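Local atomic coordinates of alanine racemase 1 (Caldanaerobacter subterraneus subsp. tengcongensis MB4, PDB entry 4Y2W), a protein that belongs to the alanine racemase family and pairs an N-terminal TIM-barrel domain with a C-terminal domain rich in beta strands. Residues E116-S119 / L120-K124; S193-K197 / R198-P202; K270-V273 / T274-K277. The protein carries 1 engineered substitution. One frame throughout, in Å; residues are numbered along the deposited sequence.

Contact 1. Residues E116-S119 / L120-K124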
loop_
_atom_site.group_PDB
_atom_site.type_symbol
_atom_site.label_atom_id
_atom_site.label_comp_id
_atom_site.label_asym_id
_atom_site.label_seq_id
_atom_site.Cartn_x
_atom_site.Cartn_y
_atom_site.Cartn_z
ATOM N N GLU A 116 13.015 -31.411 7.145
ATOM C CA GLU A 116 13.028 -32.856 6.877
ATOM C C GLU A 116 12.083 -33.584 7.826
ATOM O O GLU A 116 11.297 -34.427 7.398
ATOM C CB GLU A 116 14.445 -33.437 7.014
ATOM C CG GLU A 116 14.602 -34.832 6.410
ATOM C CD GLU A 116 15.810 -35.607 6.921
ATOM O OE1 GLU A 116 16.413 -35.214 7.941
ATOM O OE2 GLU A 116 16.154 -36.634 6.296
ATOM N N LYS A 117 12.163 -33.238 9.109
ATOM C CA LYS A 117 11.304 -33.811 10.146
ATOM C C LYS A 117 9.822 -33.755 9.759
ATOM O O LYS A 117 9.107 -34.755 9.862
ATOM C CB LYS A 117 11.538 -33.077 11.470
ATOM C CG LYS A 117 10.875 -33.700 12.690
ATOM C CD LYS A 117 11.336 -33.004 13.966
ATOM C CE LYS A 117 10.359 -33.192 15.120
ATOM N NZ LYS A 117 10.356 -34.584 15.654
ATOM N N GLU A 118 9.375 -32.587 9.300
ATOM C CA GLU A 118 7.989 -32.396 8.865
ATOM C C GLU A 118 7.691 -33.144 7.557
ATOM O O GLU A 118 6.577 -33.631 7.359
ATOM C CB GLU A 118 7.698 -30.898 8.702
ATOM C CG GLU A 118 6.234 -30.542 8.476
ATOM C CD GLU A 118 5.352 -30.836 9.674
ATOM O OE1 GLU A 118 5.799 -30.622 10.821
ATOM O OE2 GLU A 118 4.201 -31.271 9.462
ATOM N N SER A 119 8.684 -33.225 6.671
ATOM C CA SER A 119 8.565 -33.979 5.414
ATOM C C SER A 119 8.309 -35.464 5.664
ATOM O O SER A 119 7.474 -36.084 5.004
ATOM C CB SER A 119 9.840 -33.836 4.576
ATOM O OG SER A 119 10.400 -32.542 4.701
ATOM N N LEU A 120 9.051 -36.022 6.616
ATOM C CA LEU A 120 8.923 -37.428 6.986
ATOM C C LEU A 120 7.650 -37.679 7.792
ATOM O O LEU A 120 7.062 -38.758 7.710
ATOM C CB LEU A 120 10.156 -37.883 7.778
ATOM C CG LEU A 120 11.481 -37.820 7.004
ATOM C CD1 LEU A 120 12.669 -38.070 7.927
ATOM C CD2 LEU A 120 11.483 -38.800 5.837
ATOM N N LYS A 121 7.229 -36.678 8.560
ATOM C CA LYS A 121 5.997 -36.755 9.338
ATOM C C LYS A 121 4.746 -36.836 8.451
ATOM O O LYS A 121 3.738 -37.412 8.856
ATOM C CB LYS A 121 5.907 -35.548 10.273
ATOM C CG LYS A 121 4.760 -35.586 11.266
ATOM C CD LYS A 121 4.909 -34.473 12.289
ATOM C CE LYS A 121 3.637 -34.278 13.098
ATOM N NZ LYS A 121 3.742 -33.103 14.005
ATOM N N GLN A 122 4.814 -36.261 7.251
ATOM C CA GLN A 122 3.703 -36.317 6.297
ATOM C C GLN A 122 3.954 -37.286 5.138
ATOM O O GLN A 122 3.115 -37.409 4.240
ATOM C CB GLN A 122 3.423 -34.923 5.742
ATOM C CG GLN A 122 2.958 -33.927 6.788
ATOM C CD GLN A 122 2.690 -32.552 6.204
ATOM O OE1 GLN A 122 3.010 -31.534 6.818
ATOM N NE2 GLN A 122 2.103 -32.517 5.012
ATOM N N ASN A 123 5.103 -37.963 5.162
ATOM C CA ASN A 123 5.476 -38.958 4.147
ATOM C C ASN A 123 5.578 -38.378 2.730
ATOM O O ASN A 123 5.303 -39.066 1.744
ATOM C CB ASN A 123 4.508 -40.150 4.175
ATOM C CG ASN A 123 4.286 -40.691 5.579
ATOM O OD1 ASN A 123 3.154 -40.755 6.058
ATOM N ND2 ASN A 123 5.369 -41.073 6.247
ATOM N N LYS A 124 5.976 -37.108 2.647
ATOM C CA LYS A 124 6.234 -36.431 1.378
ATOM C C LYS A 124 7.683 -35.955 1.384
ATOM O O LYS A 124 8.371 -36.062 2.402
ATOM C CB LYS A 124 5.284 -35.240 1.186
ATOM C CG LYS A 124 3.808 -35.615 1.107
ATOM C CD LYS A 124 2.895 -34.398 0.990
ATOM C CE LYS A 124 2.560 -34.042 -0.455
ATOM N NZ LYS A 124 3.719 -33.508 -1.224
#
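L120 and E116 sit one helical turn apart, and their side chains run alongside each other in the same direction. L120 N donates to E116 O at 2.9 Å, while L120 CD1 rests against E116 CG at 4.1 Å. L120 also touches R158 and E116 touches M157, both in loops. K121 repeats the helical bond, N to K117 O at 3.0 Å. Its CG is anti to the backbone N (chi1 -173°), and the extended chain carries the ammonium outward; K121 NZ stays 4.5 Å from E118 OE1, opposite charges too far apart for a salt bridge. Q122 N reaches E118 O at 3.2 Å, and the side chains of both residues turn toward helix 94-99, where R95 touches each. N123 then takes a positive phi of 61°, a conformation asparagine tolerates better than most residues. S119 suits its buried place because its OG bonds to L115 O, and its backbone oxygen receives K124 N, which turns back to S119 O at 3.0 Å, in the carbonyl plane. That bond and a weak one from N123 N to L120 O make a Schellman motif, which ends helix 109-121 of a beta-alpha-beta unit in the TIM barrel.

Contact 2. Residues S193-K197 / R198-P202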
loop_
_atom_site.group_PDB
_atom_site.type_symbol
_atom_site.label_atom_id
_atom_site.label_comp_id
_atom_site.label_asym_id
_atom_site.label_seq_id
_atom_site.Cartn_x
_atom_site.Cartn_y
_atom_site.Cartn_z
ATOM N N SER A 193 33.249 -27.520 -6.753
ATOM C CA SER A 193 33.659 -28.254 -5.564
ATOM C C SER A 193 32.616 -29.306 -5.172
ATOM O O SER A 193 32.973 -30.408 -4.750
ATOM C CB SER A 193 33.907 -27.290 -4.402
ATOM O OG SER A 193 34.750 -27.884 -3.437
ATOM N N LEU A 194 31.338 -28.961 -5.321
ATOM C CA LEU A 194 30.236 -29.889 -5.033
ATOM C C LEU A 194 30.116 -30.994 -6.078
ATOM O O LEU A 194 29.852 -32.146 -5.734
ATOM C CB LEU A 194 28.900 -29.144 -4.939
ATOM C CG LEU A 194 28.688 -28.220 -3.738
ATOM C CD1 LEU A 194 27.415 -27.410 -3.940
ATOM C CD2 LEU A 194 28.632 -28.997 -2.432
ATOM N N GLU A 195 30.298 -30.645 -7.349
ATOM C CA GLU A 195 30.256 -31.633 -8.427
ATOM C C GLU A 195 31.425 -32.619 -8.340
ATOM O O GLU A 195 31.313 -33.752 -8.804
ATOM C CB GLU A 195 30.226 -30.957 -9.802
ATOM C CG GLU A 195 28.896 -30.279 -10.129
ATOM C CD GLU A 195 28.678 -30.052 -11.620
ATOM O OE1 GLU A 195 29.143 -30.875 -12.439
ATOM O OE2 GLU A 195 28.022 -29.052 -11.978
ATOM N N LYS A 196 32.537 -32.183 -7.743
ATOM C CA LYS A 196 33.678 -33.064 -7.465
ATOM C C LYS A 196 33.373 -34.065 -6.350
ATOM O O LYS A 196 34.024 -35.105 -6.257
ATOM C CB LYS A 196 34.929 -32.249 -7.110
ATOM C CG LYS A 196 35.622 -31.637 -8.317
ATOM C CD LYS A 196 36.588 -30.529 -7.924
ATOM C CE LYS A 196 37.142 -29.828 -9.157
ATOM N NZ LYS A 196 37.873 -28.576 -8.825
ATOM N N LYS A 197 32.391 -33.743 -5.507
ATOM C CA LYS A 197 31.871 -34.680 -4.510
ATOM C C LYS A 197 30.619 -35.412 -5.016
ATOM O O LYS A 197 29.800 -35.863 -4.221
ATOM C CB LYS A 197 31.566 -33.942 -3.202
ATOM C CG LYS A 197 32.751 -33.178 -2.625
ATOM C CD LYS A 197 33.754 -34.100 -1.942
ATOM C CE LYS A 197 35.146 -33.483 -1.884
ATOM N NZ LYS A 197 35.154 -32.091 -1.346
ATOM N N ARG A 198 30.486 -35.527 -6.339
ATOM C CA ARG A 198 29.432 -36.323 -6.985
ATOM C C ARG A 198 28.019 -35.822 -6.681
ATOM O O ARG A 198 27.108 -36.617 -6.432
ATOM C CB ARG A 198 29.572 -37.809 -6.613
ATOM C CG ARG A 198 30.989 -38.367 -6.724
ATOM C CD ARG A 198 31.575 -38.221 -8.124
ATOM N NE ARG A 198 30.843 -39.004 -9.118
ATOM C CZ ARG A 198 30.992 -40.313 -9.323
ATOM N NH1 ARG A 198 31.849 -41.030 -8.598
ATOM N NH2 ARG A 198 30.271 -40.916 -10.263
ATOM N N LEU A 199 27.842 -34.503 -6.729
ATOM C CA LEU A 199 26.559 -33.868 -6.438
ATOM C C LEU A 199 26.167 -32.889 -7.544
ATOM O O LEU A 199 26.661 -31.761 -7.592
ATOM C CB LEU A 199 26.631 -33.143 -5.093
ATOM C CG LEU A 199 25.353 -32.459 -4.611
ATOM C CD1 LEU A 199 24.224 -33.467 -4.456
ATOM C CD2 LEU A 199 25.622 -31.736 -3.301
ATOM N N LYS A 200 25.277 -33.333 -8.430
ATOM C CA LYS A 200 24.777 -32.504 -9.522
ATOM C C LYS A 200 23.403 -31.959 -9.157
ATOM O O LYS A 200 22.413 -32.694 -9.180
ATOM C CB LYS A 200 24.684 -33.315 -10.819
ATOM C CG LYS A 200 25.947 -34.077 -11.193
ATOM C CD LYS A 200 27.178 -33.178 -11.218
ATOM C CE LYS A 200 28.397 -33.893 -11.787
ATOM N NZ LYS A 200 28.352 -34.008 -13.271
ATOM N N ILE A 201 23.347 -30.674 -8.813
ATOM C CA ILE A 201 22.078 -30.016 -8.499
ATOM C C ILE A 201 21.463 -29.501 -9.806
ATOM O O ILE A 201 22.055 -28.649 -10.470
ATOM C CB ILE A 201 22.273 -28.862 -7.494
ATOM C CG1 ILE A 201 22.939 -29.387 -6.216
ATOM C CG2 ILE A 201 20.936 -28.215 -7.156
ATOM C CD1 ILE A 201 23.254 -28.320 -5.190
ATOM N N PRO A 202 20.277 -30.019 -10.183
ATOM C CA PRO A 202 19.735 -29.750 -11.524
ATOM C C PRO A 202 19.434 -28.285 -11.845
ATOM O O PRO A 202 19.560 -27.887 -13.004
ATOM C CB PRO A 202 18.450 -30.591 -11.580
ATOM C CG PRO A 202 18.151 -30.996 -10.181
ATOM C CD PRO A 202 19.429 -30.944 -9.408
#
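E195 and K200 meet across the bend that follows helix 177-195, their side chains crossing at about a right angle. From its base the glutamate is in contact with the lysine: E195 CB lies 4.0 Å from K200 CE. The next carbon, E195 CG, is placed anti to the carbonyl carbon by a chi1 of -72° and comes within 3.5 Å of K200 CD, with the carbonyl oxygen of L199 also close by. E195 CD packs on that same methylene of the lysine. At the tip, E195 OE1 forms a salt bridge with K200 NZ at 3.3 Å, so the carboxylate touches both the aliphatic arm and the charged end of its partner. The bend at chi2 (-53°) lays K200 CD and CE against the carboxylate; a lysine suits the place because its long methylene chain can lie over another side chain before the ammonium finds its oxygen.

Another side of the bend is apolar. L194 and L199 are packed next to each other, CD2 to CD2 at 4.2 Å, and L194 CD1 is 4.4 Å from I201 CD1. Both leucines also lean on I151 of helix 144-155, and L199 reaches A155, so aliphatic side chains pack between helices 177-195 and 144-155 of the barrel.

The backbone between is a type I turn from E195 to R198. R198, with phi 62°, leaves the helical conformation and lets the chain turn off the helix end. R198 N makes a weak bond to E195 O at 3.1 Å, and L199 N a weak one to L194 O at 3.3 Å. Together they form a Schellman motif, with R198 as C-prime residue, that stops the helix and releases the chain toward barrel strand 203-208.

Contact 3. Residues K270-V273 / T274-K277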
loop_
_atom_site.group_PDB
_atom_site.type_symbol
_atom_site.label_atom_id
_atom_site.label_comp_id
_atom_site.label_asym_id
_atom_site.label_seq_id
_atom_site.Cartn_x
_atom_site.Cartn_y
_atom_site.Cartn_z
ATOM N N LYS A 270 -3.193 26.281 1.751
ATOM C CA LYS A 270 -3.239 27.219 0.629
ATOM C C LYS A 270 -1.949 27.195 -0.204
ATOM O O LYS A 270 -1.463 28.241 -0.634
ATOM C CB LYS A 270 -3.533 28.636 1.134
ATOM C CG LYS A 270 -4.675 28.701 2.140
ATOM C CD LYS A 270 -5.421 30.029 2.106
ATOM C CE LYS A 270 -4.556 31.209 2.510
ATOM N NZ LYS A 270 -5.358 32.464 2.537
ATOM N N SER A 271 -1.417 25.996 -0.445
ATOM C CA SER A 271 -0.133 25.840 -1.134
ATOM C C SER A 271 -0.175 26.288 -2.600
ATOM O O SER A 271 0.865 26.600 -3.177
ATOM C CB SER A 271 0.363 24.390 -1.043
ATOM O OG SER A 271 -0.329 23.540 -1.943
ATOM N N PHE A 272 -1.367 26.302 -3.197
ATOM C CA PHE A 272 -1.550 26.768 -4.572
ATOM C C PHE A 272 -2.604 27.875 -4.632
ATOM O O PHE A 272 -3.565 27.883 -3.858
ATOM C CB PHE A 272 -1.961 25.602 -5.478
ATOM C CG PHE A 272 -2.144 25.981 -6.927
ATOM C CD1 PHE A 272 -3.375 26.432 -7.395
ATOM C CD2 PHE A 272 -1.089 25.877 -7.829
ATOM C CE1 PHE A 272 -3.546 26.782 -8.726
ATOM C CE2 PHE A 272 -1.256 26.223 -9.163
ATOM C CZ PHE A 272 -2.486 26.675 -9.612
ATOM N N VAL A 273 -2.403 28.810 -5.555
ATOM C CA VAL A 273 -3.395 29.834 -5.864
ATOM C C VAL A 273 -3.430 30.046 -7.375
ATOM O O VAL A 273 -2.388 30.097 -8.026
ATOM C CB VAL A 273 -3.098 31.168 -5.142
ATOM C CG1 VAL A 273 -1.802 31.801 -5.641
ATOM C CG2 VAL A 273 -4.265 32.133 -5.299
ATOM N N THR A 274 -4.629 30.157 -7.929
ATOM C CA THR A 274 -4.783 30.402 -9.355
ATOM C C THR A 274 -4.246 31.783 -9.722
ATOM O O THR A 274 -4.415 32.746 -8.970
ATOM C CB THR A 274 -6.257 30.301 -9.789
ATOM O OG1 THR A 274 -7.080 31.073 -8.903
ATOM C CG2 THR A 274 -6.715 28.855 -9.772
ATOM N N LYS A 275 -3.585 31.857 -10.876
ATOM C CA LYS A 275 -3.100 33.120 -11.440
ATOM C C LYS A 275 -3.994 33.578 -12.599
ATOM O O LYS A 275 -3.666 34.537 -13.298
ATOM C CB LYS A 275 -1.646 32.974 -11.918
ATOM C CG LYS A 275 -0.615 32.875 -10.800
ATOM C CD LYS A 275 -0.385 31.441 -10.344
ATOM C CE LYS A 275 0.548 31.378 -9.138
ATOM N NZ LYS A 275 0.712 29.994 -8.606
ATOM N N ARG A 276 -5.124 32.900 -12.789
ATOM C CA ARG A 276 -6.029 33.182 -13.899
ATOM C C ARG A 276 -7.392 32.529 -13.668
ATOM O O ARG A 276 -7.556 31.738 -12.740
ATOM C CB ARG A 276 -5.431 32.648 -15.205
ATOM C CG ARG A 276 -5.024 31.181 -15.133
ATOM C CD ARG A 276 -4.869 30.546 -16.506
ATOM N NE ARG A 276 -4.531 29.127 -16.395
ATOM C CZ ARG A 276 -4.423 28.285 -17.421
ATOM N NH1 ARG A 276 -4.112 27.013 -17.196
ATOM N NH2 ARG A 276 -4.626 28.697 -18.669
ATOM N N LYS A 277 -8.363 32.865 -14.512
ATOM C CA LYS A 277 -9.612 32.117 -14.569
ATOM C C LYS A 277 -9.292 30.672 -14.920
ATOM O O LYS A 277 -8.557 30.413 -15.877
ATOM C CB LYS A 277 -10.573 32.696 -15.616
ATOM C CG LYS A 277 -11.866 33.249 -15.041
ATOM C CD LYS A 277 -13.041 33.020 -15.983
ATOM C CE LYS A 277 -14.373 33.181 -15.264
ATOM N NZ LYS A 277 -14.604 32.137 -14.222
#
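F272 and K275 approach through a ring and an ammonium: K275 NZ stands 4.8 Å from the centroid of the F272 ring, in an off-centre cation-pi contact 28° from the ring normal. The lysine is turned back along the chain by a bend at chi2 (89°), after which it runs extended. The same NZ donates to the backbone oxygen of V273 at 3.2 Å, lying in the carbonyl plane with a C=O...N angle of 158°. The ammonium therefore has the carbonyl as its hydrogen-bond partner, and the ring probably adds a weaker electrostatic attraction. On the way to this bond the aliphatic arm passes V273, with K275 CE 4.2 Å from V273 CG1; a flexible lysine fits here because methylenes can run beside the valine and still deliver the amine.

The phenylalanine has a second neighbour in T274. F272 CE1 lies 3.6 Å from T274 N, an oblique approach, and 3.9 Å from T274 CG2. With CG2 placed anti to its carbonyl carbon, the threonine offers its methyl to the ring while its hydroxyl serves the backbone: T274 OG1 is hydrogen-bonded with P261 O and F264 N. The two branches of a threonine match these separate demands in a buried position.

F272 further packs on I266 and V273 on F265, both on the neighbouring strand, where F272 and I266 are also joined through their backbones. Earlier in the segment, K270 makes a cation-pi contact with Y179 of the second subunit. The arrangement belongs to the exit of a short beta hairpin, antiparallel strands 265-266 and 272-273, whose connecting loop includes the alanine-pocket residue Y268, in the C-terminal domain.

Overall arrangement
Contacts 1 and 2 share the barrel domain, their centres 25 Å apart, and each closes a different helix of the barrel with a Schellman motif. Contact 3 lies in the C-terminal domain on the opposite side of the chain's centre, with its centre about 70 Å from that of contact 2. None is a core contact: contact 1 is at the surface, and the other two are partly buried. Their chemistry differs. Contact 1 relies chiefly on backbone bonds, contact 2 adds a salt bridge and a cluster of aliphatic residues, and contact 3, beside a hairpin rather than a helix end, combines a lysine shared by a ring and a carbonyl with a threonine methyl against the same ring.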